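Local coordinates for protein deoxyribose-phosphate aldolase (Toxoplasma gondii, PDB 4EIV) that belongs to the deoxyribose-phosphate aldolase family and folds as a TIM barrel, eight parallel strands closed into a ring with helices around it, at residues V67-R71 and I84-A88; G165-S169 and F197-I202; L176-A180 and R230-I234. All blocks are in the same frame, centred on the assembly; numbering follows the deposited sequence.

In the fold
All three contacts belong to one eight-stranded parallel barrel. Contact 1 comes first in the chain and closes before the other two open. It pairs helix 67-74 with strand 85-90. Contacts 2 and 3 cross along the chain and share helix 165-178, whose start packs on helix 196-210 and whose end meets the run into strand 233-237. Their centres lie 16 Å apart and they touch, with I202 CG2 3.6 Å from I234 CD1. Contacts 1 and 2 sit on opposite sides of the chain's centre, 30 Å apart between centres. Contacts 1 and 3 are 23 Å apart between centres and reach the same sheet. Contacts 1 and 3 join the helical layer to the barrel; contact 2 joins two of its helices.

Contact 1. Residues V67-R71 and I84-A88; sequences VRFIR and IKVCA
This is helix-on-strand packing within a beta-alpha-beta unit of the TIM barrel, made of strand 59-62, helix 67-74 and strand 85-90. Residues 67-71 are helical, with R71 N bonded to V67 O at 3.0 Å and a wider pi-type turn at 69-71. Residues 85-88 are extended; V86 has phi/psi -110/118. The two short axes run antiparallel at 174° and approach to 9.7 Å. V67 and V86 are in register, with CA atoms 6.8 Å apart.

The apolar part centres on V86, whose CA-to-CB bond points toward the helix. V86 (chi1 t) meets I70 (chi1 m, chi2 t), with I70 CG2 3.7 Å from V86 CG2. V67 (chi1 t) places CG2 4.0 Å from both V86 CG1 and A88 CB. I70 also touches V60 and V62 of strand 59-62 and V44 and C48 of helix 41-52, so the contact lies in the layer between helices and barrel.

The polar part belongs to R71. Its chi angles run m, m, t, then -108°, which carries the guanidinium back to the start of the strand. One guanidinium face lies over V86 CG2, 3.7 Å from R71 CZ. NH2 also forms a salt bridge with D115. At the guanidinium edge, R71 NH2 donates a nearly straight hydrogen bond to I84 O, 2.7 Å long with an angle of 174°.

Contact 2. Residues G165-S169 and F197-I202; sequences GDIIS and FTVHLI
Two neighbouring outer helices of the TIM barrel pack here, helix 165-178 and helix 196-210. Both segments are regular alpha helix. Their axes approach to 9.6 Å and cross at -48°. S169 and L201 have the closest CA atoms, 6.0 Å apart. G165 opens the contact. Its CA lies 3.5 Å from L201 CD1 and 4.0 Å from F197 CZ, and a CB here would be crowded by both. I168 (chi1 m, chi2 t) is a knob in a hole formed by F197, T198, L201 and I202. Its CD1 is 3.6 Å from T198 CG2 and 4.1 Å from F197 CE2. Its CB is 4.2 Å from L201 CD1, and its CG2 is 4.3 Å from I202 CG1. The CA-to-CB bond of L201 points toward the first helix, with chi1 m and chi2 t. S169 (chi1 m) ends the segment, its OG 3.9 Å from L201 CD1. A water bridges the helices, 2.7 Å from S169 OG and donating to L201 O at 2.8 Å.

Contact 3. Residues L176-A180 and R230-I234; sequences LEGGA and RCIGI
R230 begins the second segment and is the first modelled residue after the gap 212-229. Its chi2 and chi3 are t, while chi1 is p and chi4 is -82°. Its CA-to-CB bond points toward residues 176-180, the end of helix 165-178 and the turn that follows. That helix finishes in a Schellman motif. G179 leaves helical angles with phi/psi 111/16, where a CB would jam against the preceding carbonyl, and G179 N bonds back to L176 O at 3.0 Å. R230 NH2 donates to L176 O at 2.9 Å (146°) and to A180 O at 2.8 Å (161°). Both oxygens lie at the guanidinium edge. R230 NH1 is hydrogen-bonded to Y209 OH on helix 196-210.

Two residues on, I232 has an extended backbone and rotamer m, t. It is in register with A180, their CA atoms 7.4 Å apart. Its CG2 packs 3.7 Å from CD2 of L176 (chi1 m, chi2 t), and its CG1 lies 4.0 Å from A180 O. L206 and M210 of helix 196-210 also touch I232.

G233 and I234 start strand 233-237 of the TIM barrel. G233 pairs through its backbone with D181 and L183, beside strand 182-184.

The polar contact is charge-assisted but has no carboxylate partner across the segments. One arginine nitrogen serves two main-chain carbonyls, one in the last helical turn and one just past it.

Contact 1. Residues V67-R71 and I84-A88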
ATOM      1  N   VAL A  67      12.226  -1.573 -27.403  1.00 30.85           N
ATOM      2  CA  VAL A  67      12.654  -2.353 -26.233  1.00 31.46           C
ATOM      3  C   VAL A  67      14.185  -2.415 -26.143  1.00 32.48           C
ATOM      4  O   VAL A  67      14.773  -2.074 -25.112  1.00 34.02           O
ATOM      5  CB  VAL A  67      12.033  -3.782 -26.215  1.00 31.23           C
ATOM      6  CG1 VAL A  67      12.555  -4.615 -25.053  1.00 33.13           C
ATOM      7  CG2 VAL A  67      10.490  -3.707 -26.172  1.00 30.66           C
ATOM      8  N   ARG A  68      14.837  -2.846 -27.227  1.00 33.00           N
ATOM      9  CA  ARG A  68      16.296  -2.948 -27.242  1.00 34.90           C
ATOM     10  C   ARG A  68      16.956  -1.594 -27.033  1.00 35.07           C
ATOM     11  O   ARG A  68      17.980  -1.508 -26.345  1.00 36.55           O
ATOM     12  CB  ARG A  68      16.798  -3.587 -28.539  1.00 36.07           C
ATOM     13  CG  ARG A  68      18.320  -3.712 -28.616  1.00 40.13           C
ATOM     14  CD  ARG A  68      18.732  -4.566 -29.785  1.00 42.69           C
ATOM     15  NE  ARG A  68      18.227  -5.918 -29.604  1.00 46.08           N
ATOM     16  CZ  ARG A  68      18.881  -6.906 -28.992  1.00 49.31           C
ATOM     17  NH1 ARG A  68      20.097  -6.712 -28.504  1.00 52.70           N
ATOM     18  NH2 ARG A  68      18.306  -8.101 -28.870  1.00 49.89           N
ATOM     19  N   PHE A  69      16.392  -0.547 -27.630  1.00 34.69           N
ATOM     20  CA  PHE A  69      16.914   0.801 -27.441  1.00 35.28           C
ATOM     21  C   PHE A  69      17.011   1.146 -25.964  1.00 35.19           C
ATOM     22  O   PHE A  69      18.066   1.569 -25.486  1.00 36.44           O
ATOM     23  CB  PHE A  69      16.065   1.856 -28.150  1.00 35.30           C
ATOM     24  CG  PHE A  69      16.423   3.263 -27.763  1.00 36.28           C
ATOM     25  CD1 PHE A  69      17.642   3.819 -28.147  1.00 38.20           C
ATOM     26  CD2 PHE A  69      15.562   4.026 -26.984  1.00 36.09           C
ATOM     27  CE1 PHE A  69      17.972   5.111 -27.779  1.00 39.48           C
ATOM     28  CE2 PHE A  69      15.885   5.313 -26.620  1.00 37.78           C
ATOM     29  CZ  PHE A  69      17.088   5.859 -27.012  1.00 39.33           C
ATOM     30  N   ILE A  70      15.925   0.936 -25.238  1.00 33.72           N
ATOM     31  CA  ILE A  70      15.915   1.243 -23.810  1.00 33.68           C
ATOM     32  C   ILE A  70      16.894   0.367 -23.006  1.00 34.64           C
ATOM     33  O   ILE A  70      17.690   0.876 -22.195  1.00 36.06           O
ATOM     34  CB  ILE A  70      14.496   1.079 -23.219  1.00 31.83           C
ATOM     35  CG1 ILE A  70      13.557   2.132 -23.805  1.00 31.86           C
ATOM     36  CG2 ILE A  70      14.570   1.188 -21.684  1.00 33.28           C
ATOM     37  CD1 ILE A  70      12.075   1.850 -23.528  1.00 30.65           C
ATOM     38  N   ARG A  71      16.850  -0.941 -23.260  1.00 35.26           N
ATOM     39  CA  ARG A  71      17.617  -1.922 -22.500  1.00 36.79           C
ATOM     40  C   ARG A  71      19.108  -2.052 -22.801  1.00 39.19           C
ATOM     41  O   ARG A  71      19.881  -2.468 -21.931  1.00 41.49           O
ATOM     42  CB  ARG A  71      16.953  -3.295 -22.602  1.00 36.43           C
ATOM     43  CG  ARG A  71      15.705  -3.406 -21.739  1.00 35.74           C
ATOM     44  CD  ARG A  71      16.121  -3.503 -20.274  1.00 38.08           C
ATOM     45  NE  ARG A  71      15.013  -3.602 -19.331  1.00 38.01           N
ATOM     46  CZ  ARG A  71      14.601  -2.648 -18.486  1.00 36.28           C
ATOM     47  NH1 ARG A  71      15.188  -1.452 -18.406  1.00 36.21           N
ATOM     48  NH2 ARG A  71      13.587  -2.916 -17.681  1.00 36.44           N
ATOM     49  N   ILE A  84      13.367   0.769 -14.172  1.00 34.50           N
ATOM     50  CA  ILE A  84      11.941   0.738 -14.508  1.00 32.87           C
ATOM     51  C   ILE A  84      11.734  -0.464 -15.414  1.00 32.49           C
ATOM     52  O   ILE A  84      12.669  -0.925 -16.070  1.00 33.27           O
ATOM     53  CB  ILE A  84      11.422   2.013 -15.203  1.00 31.95           C
ATOM     54  CG1 ILE A  84      12.131   2.272 -16.542  1.00 32.11           C
ATOM     55  CG2 ILE A  84      11.537   3.210 -14.260  1.00 33.11           C
ATOM     56  CD1 ILE A  84      11.538   3.447 -17.343  1.00 32.36           C
ATOM     57  N   LYS A  85      10.520  -0.991 -15.410  1.00 30.84           N
ATOM     58  CA  LYS A  85      10.169  -2.096 -16.280  1.00 30.63           C
ATOM     59  C   LYS A  85       9.853  -1.572 -17.671  1.00 29.85           C
ATOM     60  O   LYS A  85       9.424  -0.424 -17.833  1.00 29.90           O
ATOM     61  CB  LYS A  85       8.930  -2.811 -15.769  1.00 30.82           C
ATOM     62  CG  LYS A  85       9.114  -3.662 -14.553  1.00 33.86           C
ATOM     63  CD  LYS A  85       7.759  -4.216 -14.171  1.00 37.37           C
ATOM     64  CE  LYS A  85       7.814  -5.404 -13.251  1.00 39.73           C
ATOM     65  NZ  LYS A  85       6.416  -5.822 -12.936  1.00 39.73           N
ATOM     66  N   VAL A  86      10.091  -2.415 -18.669  1.00 29.49           N
ATOM     67  CA  VAL A  86       9.734  -2.135 -20.049  1.00 29.33           C
ATOM     68  C   VAL A  86       8.578  -3.095 -20.394  1.00 28.77           C
ATOM     69  O   VAL A  86       8.725  -4.319 -20.330  1.00 29.29           O
ATOM     70  CB  VAL A  86      10.915  -2.285 -21.023  1.00 30.20           C
ATOM     71  CG1 VAL A  86      10.449  -2.130 -22.451  1.00 31.01           C
ATOM     72  CG2 VAL A  86      12.012  -1.264 -20.696  1.00 31.83           C
ATOM     73  N   CYS A  87       7.420  -2.535 -20.718  0.50 27.91           N
ATOM     74  CA  CYS A  87       6.274  -3.343 -21.114  0.50 27.85           C
ATOM     75  C   CYS A  87       6.054  -3.134 -22.609  0.50 27.00           C
ATOM     76  O   CYS A  87       5.841  -2.009 -23.066  0.50 27.94           O
ATOM     77  CB  CYS A  87       5.036  -2.983 -20.319  0.50 27.72           C
ATOM     78  SG  CYS A  87       3.628  -4.006 -20.766  0.50 30.83           S
ATOM     79  N   ALA A  88       6.147  -4.225 -23.358  1.00 26.63           N
ATOM     80  CA  ALA A  88       6.037  -4.192 -24.814  1.00 26.35           C
ATOM     81  C   ALA A  88       4.579  -4.381 -25.248  1.00 25.61           C
ATOM     82  O   ALA A  88       3.952  -5.392 -24.883  1.00 25.84           O
ATOM     83  CB  ALA A  88       6.889  -5.285 -25.432  1.00 27.90           C
TER

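Contact 2. Residues G165-S169 and F197-I202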
ATOM      1  N   GLY A 165     -21.810  -2.602 -22.365  1.00 38.83           N
ATOM      2  CA  GLY A 165     -21.400  -3.261 -21.145  1.00 38.52           C
ATOM      3  C   GLY A 165     -21.328  -4.762 -21.282  1.00 37.44           C
ATOM      4  O   GLY A 165     -20.412  -5.372 -20.748  1.00 36.33           O
ATOM      5  N   ASP A 166     -22.284  -5.367 -21.986  1.00 38.46           N
ATOM      6  CA  ASP A 166     -22.251  -6.817 -22.175  1.00 38.79           C
ATOM      7  C   ASP A 166     -20.945  -7.217 -22.862  1.00 35.42           C
ATOM      8  O   ASP A 166     -20.360  -8.238 -22.500  1.00 34.36           O
ATOM      9  CB  ASP A 166     -23.450  -7.305 -23.000  1.00 41.05           C
ATOM     10  CG  ASP A 166     -23.447  -8.827 -23.220  1.00 45.51           C
ATOM     11  OD1 ASP A 166     -23.496  -9.588 -22.223  1.00 50.41           O
ATOM     12  OD2 ASP A 166     -23.451  -9.264 -24.403  1.00 51.34           O
ATOM     13  N   ILE A 167     -20.510  -6.420 -23.844  1.00 34.29           N
ATOM     14  CA  ILE A 167     -19.265  -6.685 -24.590  1.00 33.20           C
ATOM     15  C   ILE A 167     -18.039  -6.558 -23.713  1.00 31.49           C
ATOM     16  O   ILE A 167     -17.195  -7.430 -23.715  1.00 29.41           O
ATOM     17  CB  ILE A 167     -19.119  -5.777 -25.832  1.00 33.82           C
ATOM     18  CG1 ILE A 167     -20.098  -6.227 -26.915  1.00 36.07           C
ATOM     19  CG2 ILE A 167     -17.697  -5.772 -26.390  1.00 33.37           C
ATOM     20  CD1 ILE A 167     -20.068  -5.369 -28.159  1.00 38.93           C
ATOM     21  N   ILE A 168     -17.947  -5.482 -22.946  1.00 30.84           N
ATOM     22  CA  ILE A 168     -16.804  -5.261 -22.064  1.00 31.51           C
ATOM     23  C   ILE A 168     -16.706  -6.421 -21.085  1.00 30.31           C
ATOM     24  O   ILE A 168     -15.631  -6.998 -20.869  1.00 29.30           O
ATOM     25  CB  ILE A 168     -16.965  -3.947 -21.273  1.00 33.42           C
ATOM     26  CG1 ILE A 168     -17.046  -2.758 -22.244  1.00 36.48           C
ATOM     27  CG2 ILE A 168     -15.818  -3.785 -20.278  1.00 34.93           C
ATOM     28  CD1 ILE A 168     -17.470  -1.450 -21.597  1.00 39.89           C
ATOM     29  N   SER A 169     -17.837  -6.774 -20.483  1.00 30.58           N
ATOM     30  CA  SER A 169     -17.839  -7.858 -19.519  1.00 30.10           C
ATOM     31  C   SER A 169     -17.414  -9.161 -20.161  1.00 29.37           C
ATOM     32  O   SER A 169     -16.604  -9.901 -19.595  1.00 29.24           O
ATOM     33  CB  SER A 169     -19.224  -8.008 -18.886  1.00 31.33           C
ATOM     34  OG  SER A 169     -19.585  -6.832 -18.179  1.00 32.98           O
ATOM     35  N   PHE A 197     -17.591   3.543 -15.175  1.00 25.30           N
ATOM     36  CA  PHE A 197     -18.435   2.465 -15.693  1.00 27.09           C
ATOM     37  C   PHE A 197     -17.620   1.259 -16.098  1.00 26.26           C
ATOM     38  O   PHE A 197     -17.914   0.156 -15.660  1.00 26.11           O
ATOM     39  CB  PHE A 197     -19.271   3.008 -16.877  1.00 28.57           C
ATOM     40  CG  PHE A 197     -20.068   1.965 -17.606  1.00 31.83           C
ATOM     41  CD1 PHE A 197     -21.217   1.447 -17.066  1.00 34.68           C
ATOM     42  CD2 PHE A 197     -19.652   1.511 -18.841  1.00 33.62           C
ATOM     43  CE1 PHE A 197     -21.958   0.480 -17.748  1.00 37.27           C
ATOM     44  CE2 PHE A 197     -20.389   0.563 -19.535  1.00 35.76           C
ATOM     45  CZ  PHE A 197     -21.527   0.043 -18.978  1.00 37.15           C
ATOM     46  N   THR A 198     -16.590   1.456 -16.917  1.00 24.85           N
ATOM     47  CA  THR A 198     -15.814   0.289 -17.350  1.00 24.80           C
ATOM     48  C   THR A 198     -15.008  -0.325 -16.221  1.00 24.03           C
ATOM     49  O   THR A 198     -14.828  -1.547 -16.177  1.00 24.53           O
ATOM     50  CB  THR A 198     -14.926   0.583 -18.581  1.00 25.18           C
ATOM     51  OG1 THR A 198     -13.887   1.529 -18.287  1.00 27.55           O
ATOM     52  CG2 THR A 198     -15.756   1.054 -19.742  1.00 27.97           C
ATOM     53  N   VAL A 199     -14.473   0.490 -15.319  1.00 23.51           N
ATOM     54  CA  VAL A 199     -13.728  -0.074 -14.189  1.00 23.33           C
ATOM     55  C   VAL A 199     -14.667  -0.921 -13.308  1.00 23.35           C
ATOM     56  O   VAL A 199     -14.261  -1.957 -12.780  1.00 23.66           O
ATOM     57  CB  VAL A 199     -12.997   1.036 -13.382  1.00 23.13           C
ATOM     58  CG1 VAL A 199     -12.449   0.495 -12.038  1.00 25.03           C
ATOM     59  CG2 VAL A 199     -11.890   1.642 -14.221  1.00 24.38           C
ATOM     60  N   HIS A 200     -15.901  -0.471 -13.122  1.00 24.76           N
ATOM     61  CA  HIS A 200     -16.871  -1.241 -12.349  1.00 25.46           C
ATOM     62  C   HIS A 200     -17.147  -2.618 -12.986  1.00 25.94           C
ATOM     63  O   HIS A 200     -17.102  -3.651 -12.312  1.00 25.96           O
ATOM     64  CB  HIS A 200     -18.159  -0.408 -12.192  1.00 27.13           C
ATOM     65  CG  HIS A 200     -19.244  -1.102 -11.439  1.00 29.25           C
ATOM     66  ND1 HIS A 200     -20.454  -1.431 -12.005  1.00 35.05           N
ATOM     67  CD2 HIS A 200     -19.277  -1.578 -10.174  1.00 31.42           C
ATOM     68  CE1 HIS A 200     -21.204  -2.038 -11.106  1.00 35.91           C
ATOM     69  NE2 HIS A 200     -20.516  -2.140  -9.985  1.00 35.45           N
ATOM     70  N   LEU A 201     -17.362  -2.639 -14.302  1.00 25.22           N
ATOM     71  CA  LEU A 201     -17.604  -3.895 -14.997  1.00 26.68           C
ATOM     72  C   LEU A 201     -16.434  -4.852 -14.937  1.00 25.51           C
ATOM     73  O   LEU A 201     -16.604  -6.052 -14.738  1.00 26.89           O
ATOM     74  CB  LEU A 201     -18.015  -3.639 -16.454  1.00 27.73           C
ATOM     75  CG  LEU A 201     -19.365  -2.974 -16.673  1.00 30.88           C
ATOM     76  CD1 LEU A 201     -19.647  -2.949 -18.166  1.00 34.09           C
ATOM     77  CD2 LEU A 201     -20.466  -3.722 -15.922  1.00 33.66           C
ATOM     78  N   ILE A 202     -15.235  -4.311 -15.143  1.00 24.90           N
ATOM     79  CA  ILE A 202     -14.044  -5.124 -15.076  1.00 25.70           C
ATOM     80  C   ILE A 202     -13.857  -5.702 -13.663  1.00 24.61           C
ATOM     81  O   ILE A 202     -13.488  -6.870 -13.498  1.00 25.80           O
ATOM     82  CB  ILE A 202     -12.819  -4.318 -15.561  1.00 25.29           C
ATOM     83  CG1 ILE A 202     -12.965  -4.078 -17.067  1.00 26.40           C
ATOM     84  CG2 ILE A 202     -11.523  -5.081 -15.277  1.00 27.14           C
ATOM     85  CD1 ILE A 202     -11.981  -3.074 -17.656  1.00 28.25           C
TER
HETATM   86  O   HOH W   1     -18.838  -7.459 -15.671  1.00 34.43           O

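Contact 3. Residues L176-A180 and R230-I234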
ATOM      1  N   LEU A 176      -9.636 -13.443 -19.199  1.00 24.94           N
ATOM      2  CA  LEU A 176      -9.310 -14.192 -17.992  1.00 25.57           C
ATOM      3  C   LEU A 176      -9.200 -15.685 -18.300  1.00 26.47           C
ATOM      4  O   LEU A 176      -8.245 -16.356 -17.885  1.00 27.66           O
ATOM      5  CB  LEU A 176     -10.336 -13.954 -16.882  1.00 25.80           C
ATOM      6  CG  LEU A 176     -10.353 -12.518 -16.358  1.00 26.30           C
ATOM      7  CD1 LEU A 176     -11.589 -12.306 -15.484  1.00 27.88           C
ATOM      8  CD2 LEU A 176      -9.050 -12.167 -15.596  1.00 28.86           C
ATOM      9  N   GLU A 177     -10.188 -16.226 -19.027  1.00 26.75           N
ATOM     10  CA  GLU A 177     -10.165 -17.653 -19.382  1.00 28.40           C
ATOM     11  C   GLU A 177      -8.961 -17.981 -20.255  1.00 28.25           C
ATOM     12  O   GLU A 177      -8.422 -19.087 -20.181  1.00 30.51           O
ATOM     13  CB  GLU A 177     -11.470 -18.050 -20.082  1.00 29.39           C
ATOM     14  CG  GLU A 177     -12.686 -17.975 -19.167  1.00 31.41           C
ATOM     15  CD  GLU A 177     -14.034 -18.158 -19.864  1.00 36.19           C
ATOM     16  OE1 GLU A 177     -14.112 -18.037 -21.109  1.00 39.72           O
ATOM     17  OE2 GLU A 177     -15.032 -18.392 -19.142  1.00 38.93           O
ATOM     18  N   GLY A 178      -8.540 -17.030 -21.078  1.00 28.45           N
ATOM     19  CA  GLY A 178      -7.379 -17.218 -21.920  1.00 29.00           C
ATOM     20  C   GLY A 178      -6.051 -17.218 -21.176  1.00 29.40           C
ATOM     21  O   GLY A 178      -5.040 -17.627 -21.736  1.00 30.88           O
ATOM     22  N   GLY A 179      -6.046 -16.759 -19.926  1.00 28.29           N
ATOM     23  CA  GLY A 179      -4.823 -16.702 -19.127  1.00 29.60           C
ATOM     24  C   GLY A 179      -4.261 -15.323 -18.802  1.00 27.93           C
ATOM     25  O   GLY A 179      -3.115 -15.206 -18.403  1.00 29.13           O
ATOM     26  N   ALA A 180      -5.029 -14.249 -18.966  1.00 26.33           N
ATOM     27  CA  ALA A 180      -4.541 -12.927 -18.611  1.00 25.84           C
ATOM     28  C   ALA A 180      -4.043 -12.864 -17.164  1.00 25.59           C
ATOM     29  O   ALA A 180      -4.683 -13.397 -16.263  1.00 27.64           O
ATOM     30  CB  ALA A 180      -5.666 -11.902 -18.771  1.00 24.88           C
ATOM     31  N   ARG A 230      -5.444 -17.824  -9.236  1.00 46.70           N
ATOM     32  CA  ARG A 230      -4.187 -17.111  -9.441  1.00 45.64           C
ATOM     33  C   ARG A 230      -4.393 -15.603  -9.246  1.00 44.40           C
ATOM     34  O   ARG A 230      -5.531 -15.117  -9.271  1.00 43.44           O
ATOM     35  CB  ARG A 230      -3.638 -17.408 -10.838  1.00 45.87           C
ATOM     36  CG  ARG A 230      -4.449 -16.780 -11.979  1.00 45.04           C
ATOM     37  CD  ARG A 230      -3.968 -17.208 -13.370  1.00 43.71           C
ATOM     38  NE  ARG A 230      -4.576 -16.378 -14.416  1.00 41.80           N
ATOM     39  CZ  ARG A 230      -5.794 -16.556 -14.923  1.00 38.18           C
ATOM     40  NH1 ARG A 230      -6.569 -17.541 -14.473  1.00 40.04           N
ATOM     41  NH2 ARG A 230      -6.250 -15.724 -15.882  1.00 33.63           N
ATOM     42  N   CYS A 231      -3.287 -14.885  -9.053  1.00 43.60           N
ATOM     43  CA  CYS A 231      -3.304 -13.443  -8.830  1.00 42.41           C
ATOM     44  C   CYS A 231      -3.557 -12.745 -10.143  1.00 39.18           C
ATOM     45  O   CYS A 231      -2.842 -13.000 -11.118  1.00 40.09           O
ATOM     46  CB  CYS A 231      -1.959 -12.974  -8.272  1.00 43.55           C
ATOM     47  SG  CYS A 231      -1.844 -11.196  -7.927  1.00 50.13           S
ATOM     48  N   ILE A 232      -4.575 -11.881 -10.181  1.00 35.30           N
ATOM     49  CA  ILE A 232      -4.902 -11.130 -11.403  1.00 32.38           C
ATOM     50  C   ILE A 232      -5.096  -9.652 -11.074  1.00 30.76           C
ATOM     51  O   ILE A 232      -5.810  -9.285 -10.145  1.00 31.76           O
ATOM     52  CB  ILE A 232      -6.123 -11.704 -12.147  1.00 32.48           C
ATOM     53  CG1 ILE A 232      -5.878 -13.190 -12.477  1.00 34.59           C
ATOM     54  CG2 ILE A 232      -6.380 -10.916 -13.437  1.00 31.55           C
ATOM     55  CD1 ILE A 232      -7.096 -13.963 -12.910  1.00 38.40           C
ATOM     56  N   GLY A 233      -4.425  -8.805 -11.828  1.00 27.07           N
ATOM     57  CA  GLY A 233      -4.502  -7.398 -11.587  1.00 26.44           C
ATOM     58  C   GLY A 233      -5.385  -6.626 -12.523  1.00 24.94           C
ATOM     59  O   GLY A 233      -5.876  -7.132 -13.542  1.00 24.25           O
ATOM     60  N   ILE A 234      -5.640  -5.375 -12.152  0.50 24.13           N
ATOM     61  CA  ILE A 234      -6.355  -4.436 -13.019  0.50 24.74           C
ATOM     62  C   ILE A 234      -5.465  -3.226 -13.268  0.50 23.69           C
ATOM     63  O   ILE A 234      -4.839  -2.695 -12.349  0.50 24.46           O
ATOM     64  CB  ILE A 234      -7.718  -3.969 -12.452  0.50 25.49           C
ATOM     65  CG1 ILE A 234      -8.484  -3.158 -13.497  0.50 25.98           C
ATOM     66  CG2 ILE A 234      -7.528  -3.106 -11.238  0.50 26.82           C
ATOM     67  CD1 ILE A 234      -9.859  -2.755 -13.043  0.50 27.65           C
TER